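Long-range contact in putative secreted protein (Streptomyces sp. SirexAA-E, PDB 4PEY), which hydrolyses laminarin and laminarioligosaccharides as a secreted exo-beta-1,3-glucanase of glycoside hydrolase family 55, yielding glucose and laminaribiose: residues V389-R403 against K424-F438. The protein carries 1 engineered substitution. Numbering follows the deposited sequence. Where two conformers were deposited one is given.
Sequences VNSNDTIIDHTWVWR and KGDNVLATGLFVEHF. With BGC (beta-D-glucopyranose), chain B.
Trp-400 and Glu-436 meet across neighbouring strands beside the bound glucose: Trp-400 NE1, with the acceptor in its ring plane, donates to Glu-436 OE1 at 2.9 Å on the anti side, tilted 33° out of the carboxylate plane. A carboxylate suits this place, its oxygens dividing the work: Glu-436 OE1 also accepts from BGC O3 (2.6 Å), Glu-436 OE2 from BGC O2. Trp-402 NE1 and, from 2.8 Å, His-437 NE2 donate to BGC O3, so three side chains grip one hydroxyl. Consecutive coils of a right-handed parallel beta-helix, the family 55 fold, supply these groups: strands 399-403 and 433-436 run 2° from parallel; Trp-400, Trp-402 and Glu-436 share the face beside the sugar, and His-437 follows directly. Arg-403, itself substrate-binding, turns its side chain away from this glucose. Its CB makes a CH-pi contact over the Phe-438 ring; with CG anti to the backbone N (chi1 172°), the extended chain carries Arg-403 NH1 to His-437 O, 3.0 Å away. Asp-462 and Asn-415 O hold its other nitrogens. A leucine here would probably leave these three acceptors without their donor. Earlier along the chain, at the corner of each coil, Thr-431 OG1 donates to Asp-397 OD1 (2.9 Å), a carboxylate also bound by Tyr-157 and Arg-178.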
loop_
_atom_site.group_PDB
_atom_site.type_symbol
_atom_site.label_atom_id
_atom_site.label_comp_id
_atom_site.label_asym_id
_atom_site.label_seq_id
_atom_site.Cartn_x
_atom_site.Cartn_y
_atom_site.Cartn_z
ATOM N N VAL A 389 -7.101 -7.948 11.438
ATOM C CA VAL A 389 -7.341 -9.044 10.498
ATOM C C VAL A 389 -7.652 -10.318 11.273
ATOM O O VAL A 389 -6.752 -10.968 11.813
ATOM C CB VAL A 389 -6.141 -9.284 9.560
ATOM C CG1 VAL A 389 -6.439 -10.423 8.598
ATOM C CG2 VAL A 389 -5.806 -8.010 8.793
ATOM N N ASN A 390 -8.936 -10.661 11.327
ATOM C CA ASN A 390 -9.400 -11.857 12.018
ATOM C C ASN A 390 -9.457 -13.089 11.109
ATOM O O ASN A 390 -9.145 -14.204 11.538
ATOM C CB ASN A 390 -10.789 -11.607 12.617
ATOM C CG ASN A 390 -10.754 -10.634 13.777
ATOM O OD1 ASN A 390 -10.019 -10.842 14.745
ATOM N ND2 ASN A 390 -11.543 -9.566 13.690
ATOM N N SER A 391 -9.860 -12.889 9.856
ATOM C CA SER A 391 -10.115 -14.020 8.955
ATOM C C SER A 391 -8.859 -14.774 8.536
ATOM O O SER A 391 -7.874 -14.172 8.088
ATOM C CB SER A 391 -10.848 -13.551 7.699
ATOM O OG SER A 391 -12.139 -13.057 8.016
ATOM N N ASN A 392 -8.913 -16.096 8.679
ATOM C CA ASN A 392 -7.839 -16.967 8.214
ATOM C C ASN A 392 -7.618 -16.810 6.713
ATOM O O ASN A 392 -8.573 -16.565 5.966
ATOM C CB ASN A 392 -8.150 -18.437 8.531
ATOM C CG ASN A 392 -8.134 -18.739 10.018
ATOM O OD1 ASN A 392 -7.701 -17.930 10.831
ATOM N ND2 ASN A 392 -8.612 -19.921 10.379
ATOM N N ASP A 393 -6.357 -16.953 6.304
ATOM C CA ASP A 393 -5.913 -17.000 4.904
ATOM C C ASP A 393 -5.985 -15.657 4.183
ATOM O O ASP A 393 -5.764 -15.590 2.979
ATOM C CB ASP A 393 -6.708 -18.060 4.115
ATOM C CG ASP A 393 -6.611 -19.437 4.748
ATOM O OD1 ASP A 393 -5.519 -20.056 4.669
ATOM O OD2 ASP A 393 -7.612 -19.889 5.350
ATOM N N THR A 394 -6.275 -14.589 4.916
ATOM C CA THR A 394 -6.387 -13.261 4.317
ATOM C C THR A 394 -5.060 -12.834 3.688
ATOM O O THR A 394 -3.982 -13.100 4.243
ATOM C CB THR A 394 -6.834 -12.217 5.374
ATOM O OG1 THR A 394 -8.128 -12.578 5.869
ATOM C CG2 THR A 394 -6.896 -10.796 4.795
ATOM N N ILE A 395 -5.148 -12.183 2.528
ATOM C CA ILE A 395 -3.982 -11.603 1.869
ATOM C C ILE A 395 -4.001 -10.094 2.001
ATOM O O ILE A 395 -4.991 -9.452 1.647
ATOM C CB ILE A 395 -3.920 -11.953 0.361
ATOM C CG1 ILE A 395 -3.879 -13.466 0.150
ATOM C CG2 ILE A 395 -2.708 -11.287 -0.305
ATOM C CD1 ILE A 395 -4.104 -13.879 -1.297
ATOM N N ILE A 396 -2.917 -9.534 2.529
ATOM C CA ILE A 396 -2.739 -8.092 2.588
ATOM C C ILE A 396 -1.644 -7.745 1.594
ATOM O O ILE A 396 -0.463 -7.958 1.871
ATOM C CB ILE A 396 -2.342 -7.609 3.998
ATOM C CG1 ILE A 396 -3.288 -8.186 5.054
ATOM C CG2 ILE A 396 -2.312 -6.084 4.052
ATOM C CD1 ILE A 396 -4.711 -7.743 4.895
ATOM N N ASP A 397 -2.034 -7.253 0.426
ATOM C CA ASP A 397 -1.083 -7.031 -0.661
ATOM C C ASP A 397 -1.026 -5.550 -1.012
ATOM O O ASP A 397 -1.829 -5.050 -1.799
ATOM C CB ASP A 397 -1.467 -7.907 -1.867
ATOM C CG ASP A 397 -0.659 -7.593 -3.110
ATOM O OD1 ASP A 397 0.580 -7.466 -3.010
ATOM O OD2 ASP A 397 -1.270 -7.484 -4.196
ATOM N N HIS A 398 -0.039 -4.888 -0.408
ATOM C CA HIS A 398 0.171 -3.432 -0.370
ATOM C C HIS A 398 -0.807 -2.674 0.514
ATOM O O HIS A 398 -1.951 -2.389 0.137
ATOM C CB HIS A 398 0.149 -2.791 -1.754
ATOM C CG HIS A 398 0.755 -1.421 -1.759
ATOM N ND1 HIS A 398 0.390 -0.435 -2.652
ATOM C CD2 HIS A 398 1.705 -0.879 -0.959
ATOM C CE1 HIS A 398 1.101 0.656 -2.406
ATOM N NE2 HIS A 398 1.900 0.414 -1.385
ATOM N N THR A 399 -0.333 -2.346 1.709
ATOM C CA THR A 399 -1.049 -1.427 2.574
ATOM C C THR A 399 -0.064 -0.397 3.124
ATOM O O THR A 399 1.123 -0.680 3.270
ATOM C CB THR A 399 -1.770 -2.170 3.728
ATOM O OG1 THR A 399 -2.608 -1.255 4.431
ATOM C CG2 THR A 399 -0.789 -2.779 4.694
ATOM N N TRP A 400 -0.562 0.816 3.362
ATOM C CA TRP A 400 0.156 1.836 4.118
ATOM C C TRP A 400 -0.775 2.273 5.215
ATOM O O TRP A 400 -1.829 2.859 4.943
ATOM C CB TRP A 400 0.552 3.043 3.263
ATOM C CG TRP A 400 1.456 4.081 3.951
ATOM C CD1 TRP A 400 2.459 3.847 4.857
ATOM C CD2 TRP A 400 1.430 5.508 3.749
ATOM N NE1 TRP A 400 3.064 5.043 5.221
ATOM C CE2 TRP A 400 2.451 6.070 4.549
ATOM C CE3 TRP A 400 0.652 6.359 2.955
ATOM C CZ2 TRP A 400 2.710 7.440 4.572
ATOM C CZ3 TRP A 400 0.907 7.730 2.988
ATOM C CH2 TRP A 400 1.915 8.255 3.804
ATOM N N VAL A 401 -0.385 1.980 6.448
ATOM C CA VAL A 401 -1.184 2.315 7.610
ATOM C C VAL A 401 -0.356 3.346 8.365
ATOM O O VAL A 401 0.712 3.032 8.889
ATOM C CB VAL A 401 -1.500 1.052 8.450
ATOM C CG1 VAL A 401 -2.294 1.402 9.698
ATOM C CG2 VAL A 401 -2.253 0.048 7.594
ATOM N N TRP A 402 -0.850 4.582 8.400
ATOM C CA TRP A 402 -0.005 5.739 8.704
ATOM C C TRP A 402 -0.616 6.693 9.711
ATOM O O TRP A 402 -1.604 7.369 9.412
ATOM C CB TRP A 402 0.288 6.489 7.400
ATOM C CG TRP A 402 1.185 7.716 7.450
ATOM C CD1 TRP A 402 2.546 7.737 7.613
ATOM C CD2 TRP A 402 0.789 9.078 7.235
ATOM N NE1 TRP A 402 3.018 9.035 7.528
ATOM C CE2 TRP A 402 1.958 9.875 7.302
ATOM C CE3 TRP A 402 -0.442 9.707 7.001
ATOM C CZ2 TRP A 402 1.928 11.260 7.136
ATOM C CZ3 TRP A 402 -0.469 11.082 6.851
ATOM C CH2 TRP A 402 0.710 11.843 6.913
ATOM N N ARG A 403 -0.029 6.749 10.904
ATOM C CA ARG A 403 -0.339 7.826 11.834
ATOM C C ARG A 403 0.452 9.052 11.368
ATOM O O ARG A 403 1.678 8.989 11.239
ATOM C CB ARG A 403 0.005 7.450 13.279
ATOM C CG ARG A 403 -0.135 8.628 14.230
ATOM C CD ARG A 403 0.063 8.266 15.699
ATOM N NE ARG A 403 0.085 9.492 16.491
ATOM C CZ ARG A 403 1.184 10.091 16.940
ATOM N NH1 ARG A 403 2.389 9.564 16.743
ATOM N NH2 ARG A 403 1.076 11.222 17.607
ATOM N N LYS A 424 -4.869 -11.477 13.793
ATOM C CA LYS A 424 -5.297 -12.538 14.708
ATOM C C LYS A 424 -5.585 -13.844 13.967
ATOM O O LYS A 424 -5.554 -14.923 14.557
ATOM C CB LYS A 424 -6.528 -12.084 15.501
ATOM C CG LYS A 424 -6.219 -10.918 16.444
ATOM C CD LYS A 424 -7.450 -10.081 16.792
ATOM C CE LYS A 424 -8.491 -10.852 17.559
ATOM N NZ LYS A 424 -9.738 -10.024 17.730
ATOM N N GLY A 425 -5.859 -13.745 12.671
ATOM C CA GLY A 425 -6.126 -14.927 11.862
ATOM C C GLY A 425 -4.887 -15.750 11.567
ATOM O O GLY A 425 -3.750 -15.260 11.683
ATOM N N ASP A 426 -5.121 -17.002 11.169
ATOM C CA ASP A 426 -4.063 -17.948 10.819
ATOM C C ASP A 426 -3.799 -17.936 9.316
ATOM O O ASP A 426 -4.705 -17.645 8.529
ATOM C CB ASP A 426 -4.435 -19.377 11.254
ATOM C CG ASP A 426 -4.586 -19.521 12.757
ATOM O OD1 ASP A 426 -4.046 -18.680 13.505
ATOM O OD2 ASP A 426 -5.240 -20.497 13.189
ATOM N N ASN A 427 -2.566 -18.269 8.926
ATOM C CA ASN A 427 -2.181 -18.370 7.516
ATOM C C ASN A 427 -2.391 -17.069 6.746
ATOM O O ASN A 427 -2.701 -17.072 5.548
ATOM C CB ASN A 427 -2.943 -19.518 6.839
ATOM C CG ASN A 427 -2.819 -20.823 7.608
ATOM O OD1 ASN A 427 -1.728 -21.196 8.032
ATOM N ND2 ASN A 427 -3.937 -21.510 7.810
ATOM N N VAL A 428 -2.215 -15.952 7.443
ATOM C CA VAL A 428 -2.340 -14.647 6.807
ATOM C C VAL A 428 -1.015 -14.274 6.140
ATOM O O VAL A 428 0.062 -14.561 6.669
ATOM C CB VAL A 428 -2.784 -13.575 7.832
ATOM C CG1 VAL A 428 -2.715 -12.166 7.238
ATOM C CG2 VAL A 428 -4.208 -13.882 8.317
ATOM N N LEU A 429 -1.104 -13.690 4.949
ATOM C CA LEU A 429 0.071 -13.313 4.169
ATOM C C LEU A 429 0.032 -11.813 3.910
ATOM O O LEU A 429 -0.966 -11.298 3.396
ATOM C CB LEU A 429 0.117 -14.072 2.830
ATOM C CG LEU A 429 1.205 -13.606 1.852
ATOM C CD1 LEU A 429 2.607 -13.909 2.395
ATOM C CD2 LEU A 429 1.007 -14.224 0.478
ATOM N N ALA A 430 1.113 -11.125 4.266
ATOM C CA ALA A 430 1.291 -9.708 3.949
ATOM C C ALA A 430 2.442 -9.565 2.962
ATOM O O ALA A 430 3.564 -10.004 3.233
ATOM C CB ALA A 430 1.564 -8.885 5.215
ATOM N N THR A 431 2.152 -8.982 1.806
ATOM C CA THR A 431 3.181 -8.681 0.816
ATOM C C THR A 431 3.205 -7.167 0.569
ATOM O O THR A 431 2.243 -6.599 0.041
ATOM C CB THR A 431 2.939 -9.463 -0.510
ATOM O OG1 THR A 431 1.603 -9.238 -0.983
ATOM C CG2 THR A 431 3.121 -10.965 -0.291
ATOM N N GLY A 432 4.284 -6.498 0.979
ATOM C CA GLY A 432 4.355 -5.051 0.839
ATOM C C GLY A 432 3.657 -4.318 1.973
ATOM O O GLY A 432 2.692 -3.582 1.754
ATOM N N LEU A 433 4.162 -4.510 3.188
ATOM C CA LEU A 433 3.535 -3.981 4.393
ATOM C C LEU A 433 4.251 -2.716 4.879
ATOM O O LEU A 433 5.425 -2.768 5.219
ATOM C CB LEU A 433 3.543 -5.057 5.481
ATOM C CG LEU A 433 2.929 -4.775 6.852
ATOM C CD1 LEU A 433 1.446 -4.538 6.711
ATOM C CD2 LEU A 433 3.197 -5.955 7.794
ATOM N N PHE A 434 3.546 -1.586 4.890
ATOM C CA PHE A 434 4.122 -0.303 5.299
ATOM C C PHE A 434 3.290 0.228 6.462
ATOM O O PHE A 434 2.109 0.520 6.272
ATOM C CB PHE A 434 4.086 0.734 4.162
ATOM C CG PHE A 434 4.826 0.347 2.896
ATOM C CD1 PHE A 434 4.319 -0.619 2.037
ATOM C CD2 PHE A 434 5.982 1.033 2.521
ATOM C CE1 PHE A 434 4.977 -0.940 0.860
ATOM C CE2 PHE A 434 6.640 0.738 1.337
ATOM C CZ PHE A 434 6.136 -0.254 0.496
ATOM N N VAL A 435 3.869 0.351 7.653
ATOM C CA VAL A 435 3.104 0.794 8.826
ATOM C C VAL A 435 3.970 1.719 9.670
ATOM O O VAL A 435 5.090 1.342 10.029
ATOM C CB VAL A 435 2.624 -0.401 9.700
ATOM C CG1 VAL A 435 1.700 0.090 10.820
ATOM C CG2 VAL A 435 1.909 -1.450 8.851
ATOM N N GLU A 436 3.469 2.918 9.987
ATOM C CA GLU A 436 4.321 3.954 10.603
ATOM C C GLU A 436 3.687 4.842 11.664
ATOM O O GLU A 436 2.537 5.277 11.521
ATOM C CB GLU A 436 4.864 4.906 9.536
ATOM C CG GLU A 436 5.521 4.274 8.327
ATOM C CD GLU A 436 6.101 5.345 7.445
ATOM O OE1 GLU A 436 5.302 6.038 6.770
ATOM O OE2 GLU A 436 7.342 5.537 7.478
ATOM N N HIS A 437 4.485 5.110 12.705
ATOM C CA HIS A 437 4.340 6.215 13.662
ATOM C C HIS A 437 3.330 5.997 14.794
ATOM O O HIS A 437 2.996 6.949 15.500
ATOM C CB HIS A 437 3.989 7.532 12.944
ATOM C CG HIS A 437 4.903 7.879 11.807
ATOM N ND1 HIS A 437 6.280 7.897 11.919
ATOM C CD2 HIS A 437 4.626 8.234 10.527
ATOM C CE1 HIS A 437 6.809 8.237 10.756
ATOM N NE2 HIS A 437 5.828 8.441 9.894
ATOM N N PHE A 438 2.883 4.760 15.011
ATOM C CA PHE A 438 1.886 4.501 16.055
ATOM C C PHE A 438 2.466 4.665 17.463
ATOM O O PHE A 438 3.681 4.530 17.669
ATOM C CB PHE A 438 1.264 3.119 15.821
ATOM C CG PHE A 438 0.409 3.118 14.605
ATOM C CD1 PHE A 438 -0.942 3.427 14.696
ATOM C CD2 PHE A 438 0.980 2.966 13.346
ATOM C CE1 PHE A 438 -1.720 3.520 13.559
ATOM C CE2 PHE A 438 0.213 3.071 12.206
ATOM C CZ PHE A 438 -1.142 3.354 12.309
HETATM C C2 BGC B . 8.342 8.770 6.580
HETATM C C3 BGC B . 6.927 9.244 6.264
HETATM C C4 BGC B . 6.810 10.733 6.546
HETATM C C5 BGC B . 7.865 11.487 5.754
HETATM C C6 BGC B . 7.752 12.986 5.985
HETATM C C1 BGC B . 9.406 9.685 5.969
HETATM O O2 BGC B . 8.504 7.438 6.112
HETATM O O3 BGC B . 5.999 8.547 7.068
HETATM O O4 BGC B . 5.521 11.200 6.225
HETATM O O5 BGC B . 9.131 11.055 6.196
HETATM O O6 BGC B . 8.166 13.288 7.298
HETATM O O HOH W 1 -8.215 -21.031 13.087
HETATM O O HOH W 2 -6.669 -21.528 7.269
#